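Local structure of D-alanyl-D-alanine carboxypeptidase (5TR7) at residues D58-S63 and A107-G112; S75-E80 and N100-A105. The protein probably removes C-terminal D-alanyl residues from the sugar-peptide precursors of the cell wall, as a penicillin-binding serine peptidase of family S11. All blocks are in the same frame, centred on the assembly; numbering follows the deposited sequence.

Interaction 1 of 2, residues D58-S63 and A107-G112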
loop_
_atom_site.group_PDB
_atom_site.type_symbol
_atom_site.label_atom_id
_atom_site.label_comp_id
_atom_site.label_asym_id
_atom_site.label_seq_id
_atom_site.Cartn_x
_atom_site.Cartn_y
_atom_site.Cartn_z
ATOM N N ASP A 58 18.775 10.640 6.442
ATOM C CA ASP A 58 19.825 9.605 6.549
ATOM C C ASP A 58 20.157 9.023 5.216
ATOM O O ASP A 58 19.286 8.897 4.336
ATOM C CB ASP A 58 19.368 8.356 7.349
ATOM C CG ASP A 58 19.000 8.648 8.758
ATOM O OD1 ASP A 58 19.578 9.601 9.324
ATOM O OD2 ASP A 58 18.127 7.916 9.298
ATOM N N ASP A 59 21.414 8.634 5.091
ATOM C CA ASP A 59 21.943 7.983 3.939
ATOM C C ASP A 59 21.817 6.497 4.239
ATOM O O ASP A 59 22.325 6.004 5.215
ATOM C CB ASP A 59 23.411 8.363 3.778
ATOM C CG ASP A 59 23.597 9.826 3.539
ATOM O OD1 ASP A 59 22.989 10.397 2.629
ATOM O OD2 ASP A 59 24.366 10.420 4.258
ATOM N N VAL A 60 21.144 5.776 3.389
ATOM C CA VAL A 60 20.970 4.383 3.619
ATOM C C VAL A 60 21.861 3.569 2.742
ATOM O O VAL A 60 21.882 3.764 1.534
ATOM C CB VAL A 60 19.509 3.959 3.302
ATOM C CG1 VAL A 60 19.307 2.498 3.687
ATOM C CG2 VAL A 60 18.519 4.826 4.068
ATOM N N VAL A 61 22.533 2.606 3.348
ATOM C CA VAL A 61 23.382 1.660 2.646
ATOM C C VAL A 61 22.500 0.702 1.833
ATOM O O VAL A 61 21.474 0.200 2.308
ATOM C CB VAL A 61 24.120 0.755 3.625
ATOM C CG1 VAL A 61 24.993 -0.245 2.874
ATOM C CG2 VAL A 61 24.978 1.578 4.570
ATOM N N ILE A 62 22.899 0.449 0.599
ATOM C CA ILE A 62 22.195 -0.465 -0.231
ATOM C C ILE A 62 23.014 -1.740 -0.207
ATOM O O ILE A 62 24.124 -1.752 -0.684
ATOM C CB ILE A 62 22.084 0.073 -1.655
ATOM C CG1 ILE A 62 21.471 1.465 -1.656
ATOM C CG2 ILE A 62 21.355 -0.930 -2.513
ATOM C CD1 ILE A 62 20.116 1.571 -0.948
ATOM N N SER A 63 22.464 -2.804 0.361
ATOM C CA SER A 63 23.201 -4.095 0.487
ATOM C C SER A 63 22.938 -4.986 -0.725
ATOM O O SER A 63 22.125 -4.645 -1.624
ATOM C CB SER A 63 22.711 -4.874 1.688
ATOM O OG SER A 63 21.419 -5.440 1.401
ATOM N N ALA A 107 13.874 -1.843 5.051
ATOM C CA ALA A 107 13.690 -2.884 6.043
ATOM C C ALA A 107 14.978 -3.055 6.844
ATOM O O ALA A 107 14.986 -3.046 8.098
ATOM C CB ALA A 107 13.286 -4.174 5.350
ATOM N N GLU A 108 16.089 -3.120 6.106
ATOM C CA GLU A 108 17.387 -3.280 6.725
ATOM C C GLU A 108 17.816 -2.049 7.501
ATOM O O GLU A 108 18.371 -2.177 8.586
ATOM C CB GLU A 108 18.455 -3.673 5.703
ATOM C CG GLU A 108 18.262 -5.041 5.086
ATOM C CD GLU A 108 19.357 -5.420 4.084
ATOM O OE1 GLU A 108 20.144 -4.546 3.585
ATOM O OE2 GLU A 108 19.475 -6.639 3.834
ATOM N N HIS A 109 17.540 -0.865 6.972
ATOM C CA HIS A 109 17.946 0.369 7.678
ATOM C C HIS A 109 17.176 0.492 9.003
ATOM O O HIS A 109 17.672 1.014 9.983
ATOM C CB HIS A 109 17.615 1.577 6.775
ATOM C CG HIS A 109 17.978 2.898 7.356
ATOM N ND1 HIS A 109 19.283 3.300 7.488
ATOM C CD2 HIS A 109 17.223 3.929 7.802
ATOM C CE1 HIS A 109 19.329 4.515 7.979
ATOM N NE2 HIS A 109 18.093 4.915 8.207
ATOM N N VAL A 110 15.915 0.063 8.989
ATOM C CA VAL A 110 15.080 0.149 10.182
ATOM C C VAL A 110 15.375 -0.912 11.236
ATOM O O VAL A 110 15.534 -0.580 12.374
ATOM C CB VAL A 110 13.581 0.113 9.839
ATOM C CG1 VAL A 110 12.718 -0.113 11.053
ATOM C CG2 VAL A 110 13.147 1.397 9.159
ATOM N N ALA A 111 15.470 -2.172 10.853
ATOM C CA ALA A 111 15.649 -3.263 11.810
ATOM C C ALA A 111 16.842 -4.200 11.592
ATOM O O ALA A 111 16.839 -5.290 12.135
ATOM C CB ALA A 111 14.343 -4.065 11.834
ATOM N N GLY A 112 17.846 -3.783 10.803
ATOM C CA GLY A 112 19.043 -4.572 10.559
ATOM C C GLY A 112 18.884 -5.630 9.492
ATOM O O GLY A 112 19.710 -5.731 8.581
#
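V60 and D58 meet the imidazole of H109 in different ways, one over a face and the other at an edge. The CG2 methyl of V60 sits over one face, 3.8 Å from the ring centroid and only 10° off its normal, a CH-pi contact. The other methyl, CG1, lies against the root of the side chain, 3.6 Å from H109 CB. A branched valine suits this place because it covers both ring and stem. H109 reaches the strand because its CG is anti to the backbone N. At the edge, NE2 donates to D58 OD2 over 3.2 Å, with the oxygen almost in the ring plane. The bond is a little bent, at 156°, and meets OD2 on its anti side; ring and carboxylate planes stand 57° apart. OD2 also accepts from the backbone N of S55, so two donors grip one oxygen, and the carboxylate may favour a protonated imidazole.

This is strand-on-helix packing within the helical part of the penicillin-binding fold. Strand 59-61 pairs with strand 84-86 in a small two-stranded antiparallel sheet, and V60 also touches V87 and L90 of helix 87-95. E108 and H109, in the last turns of helix 100-111, face segment 58-63.

Further along, S63 OG donates to E108 OE1 at 2.7 Å, on the syn side of the carboxylate. The extended chain of E108 brings its acid to a serine whose hydroxyl can donate to it while accepting the backbone N of N65. N65 reinforces the pair through its ND2 as well, which bonds to E108 OE2.

Interaction 2 of 2, residues S75-E80 and N100-A105; sequences SKMFVE and NDACVA
D101 points its carboxylate from the first turn of helix 100-111 straight into the bend at M77, F78 and V79, and the two oxygens divide three successive backbone N-H groups between them. OD1 takes M77 N at 2.8 Å in an almost linear bond (177°), using its syn lone pair. OD2 receives F78 N at 2.8 Å, also through the syn lone pair but strongly bent (131°), and V79 N at 3.0 Å, nearly along the C-O axis. M77 has right-handed helical torsions and F78 left-handed ones, which turns the three N-H groups inward as an anion-binding nest. The CG of D101 lies between its backbone N and carbonyl carbon (chi1 53°), which also lets OD1 accept A102 N from above the carboxylate plane. Aspartate suits the spot: it is short, it has two acceptors, and its charge would be favoured at a helix N-terminus.

Beside this polar grip, the extended side chain of M77 runs past the helix and lays SD against A102 CB at 3.9 Å; a small alanine admits the flexible thioether. S75 O accepts N100 N at 3.1 Å, fixing the loop to the helix start. The side-chain OD1 of N100 accepts from K38 NZ, the predicted proton acceptor. S98, a predicted active-site residue, and N100 are the first and last residues of an SxN motif, as in other penicillin-binding active sites.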
loop_
_atom_site.group_PDB
_atom_site.type_symbol
_atom_site.label_atom_id
_atom_site.label_comp_id
_atom_site.label_asym_id
_atom_site.label_seq_id
_atom_site.Cartn_x
_atom_site.Cartn_y
_atom_site.Cartn_z
ATOM N N SER A 75 8.708 -4.518 -10.240
ATOM C CA SER A 75 8.955 -3.134 -10.135
ATOM C C SER A 75 10.151 -2.855 -9.177
ATOM O O SER A 75 10.329 -3.509 -8.110
ATOM C CB SER A 75 7.626 -2.501 -9.675
ATOM O OG SER A 75 7.789 -1.130 -9.576
ATOM N N LYS A 76 10.984 -1.902 -9.622
ATOM C CA LYS A 76 12.200 -1.472 -8.937
ATOM C C LYS A 76 12.441 0.006 -8.987
ATOM O O LYS A 76 12.070 0.692 -9.974
ATOM C CB LYS A 76 13.406 -2.066 -9.644
ATOM C CG LYS A 76 13.573 -3.585 -9.569
ATOM C CD LYS A 76 14.630 -4.061 -10.589
ATOM C CE LYS A 76 14.093 -4.032 -12.037
ATOM N NZ LYS A 76 13.116 -5.095 -12.352
ATOM N N MET A 77 13.117 0.508 -7.943
ATOM C CA MET A 77 13.544 1.904 -7.910
ATOM C C MET A 77 14.865 2.061 -8.692
ATOM O O MET A 77 15.229 3.161 -9.161
ATOM C CB MET A 77 13.752 2.322 -6.468
ATOM C CG MET A 77 14.301 3.760 -6.288
ATOM S SD MET A 77 14.265 4.145 -4.551
ATOM C CE MET A 77 15.147 5.713 -4.636
ATOM N N PHE A 78 15.555 0.925 -8.838
ATOM C CA PHE A 78 16.839 0.798 -9.514
ATOM C C PHE A 78 18.008 1.239 -8.667
ATOM O O PHE A 78 18.835 2.033 -9.071
ATOM C CB PHE A 78 16.852 1.393 -10.908
ATOM C CG PHE A 78 15.961 0.647 -11.840
ATOM C CD1 PHE A 78 16.363 -0.575 -12.353
ATOM C CD2 PHE A 78 14.718 1.115 -12.126
ATOM C CE1 PHE A 78 15.546 -1.304 -13.165
ATOM C CE2 PHE A 78 13.881 0.387 -12.971
ATOM C CZ PHE A 78 14.308 -0.818 -13.496
ATOM N N VAL A 79 18.044 0.660 -7.479
ATOM C CA VAL A 79 19.048 0.981 -6.518
ATOM C C VAL A 79 20.271 0.077 -6.681
ATOM O O VAL A 79 20.130 -1.113 -6.986
ATOM C CB VAL A 79 18.281 0.936 -5.173
ATOM C CG1 VAL A 79 18.968 0.227 -4.055
ATOM C CG2 VAL A 79 17.760 2.332 -4.858
ATOM N N GLU A 80 21.457 0.650 -6.506
ATOM C CA GLU A 80 22.739 -0.099 -6.617
ATOM C C GLU A 80 23.530 -0.392 -5.343
ATOM O O GLU A 80 23.779 0.484 -4.536
ATOM C CB GLU A 80 23.691 0.607 -7.551
ATOM C CG GLU A 80 23.152 0.727 -8.984
ATOM C CD GLU A 80 24.235 1.035 -9.995
ATOM O OE1 GLU A 80 25.237 0.295 -9.938
ATOM O OE2 GLU A 80 24.071 1.965 -10.835
ATOM N N ASN A 100 10.496 -3.024 -5.098
ATOM C CA ASN A 100 10.837 -4.065 -4.144
ATOM C C ASN A 100 12.228 -3.907 -3.527
ATOM O O ASN A 100 12.445 -4.293 -2.364
ATOM C CB ASN A 100 10.796 -5.432 -4.818
ATOM C CG ASN A 100 9.427 -5.853 -5.252
ATOM O OD1 ASN A 100 8.429 -5.358 -4.792
ATOM N ND2 ASN A 100 9.394 -6.780 -6.153
ATOM N N ASP A 101 13.180 -3.432 -4.360
ATOM C CA ASP A 101 14.552 -3.174 -3.927
ATOM C C ASP A 101 14.562 -2.164 -2.764
ATOM O O ASP A 101 15.175 -2.405 -1.673
ATOM C CB ASP A 101 15.475 -2.796 -5.109
ATOM C CG ASP A 101 14.939 -1.598 -5.988
ATOM O OD1 ASP A 101 13.751 -1.227 -5.835
ATOM O OD2 ASP A 101 15.717 -1.047 -6.845
ATOM N N ALA A 102 13.817 -1.076 -2.942
ATOM C CA ALA A 102 13.751 -0.038 -1.914
ATOM C C ALA A 102 13.114 -0.565 -0.614
ATOM O O ALA A 102 13.438 -0.078 0.465
ATOM C CB ALA A 102 12.961 1.157 -2.402
ATOM N N CYS A 103 12.188 -1.524 -0.745
ATOM C CA CYS A 103 11.545 -2.127 0.439
ATOM C C CYS A 103 12.561 -2.823 1.294
ATOM O O CYS A 103 12.640 -2.588 2.508
ATOM C CB CYS A 103 10.460 -3.135 0.080
ATOM S SG CYS A 103 8.962 -2.406 -0.576
ATOM N N VAL A 104 13.388 -3.622 0.651
ATOM C CA VAL A 104 14.406 -4.354 1.400
ATOM C C VAL A 104 15.438 -3.432 2.013
ATOM O O VAL A 104 15.866 -3.682 3.142
ATOM C CB VAL A 104 15.086 -5.413 0.551
ATOM C CG1 VAL A 104 16.184 -6.108 1.359
ATOM C CG2 VAL A 104 14.062 -6.420 0.081
ATOM N N ALA A 105 15.817 -2.366 1.298
ATOM C CA ALA A 105 16.798 -1.436 1.852
ATOM C C ALA A 105 16.282 -0.727 3.081
ATOM O O ALA A 105 17.039 -0.559 4.067
ATOM C CB ALA A 105 17.255 -0.429 0.829
#

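In the fold
Both contacts use helix 100-111, interaction 2 its start and interaction 1 its later turns, and along the chain the second is nested within the loop closed by the first. Interaction 2 is buried and borders the predicted active site; there a carboxylate is satisfied by backbone N-H groups of an irregular loop. Interaction 1 lies at the surface, away from the annotated sites, and depends on side-chain pairs with residues flanking a short strand, and on a valine of that strand over the histidine ring. Their centres are 12 Å apart, and I62 joins them directly, its CD1 meeting A105 CB of the helix at 3.9 Å and its CB meeting E80 O of the loop at 3.4 Å.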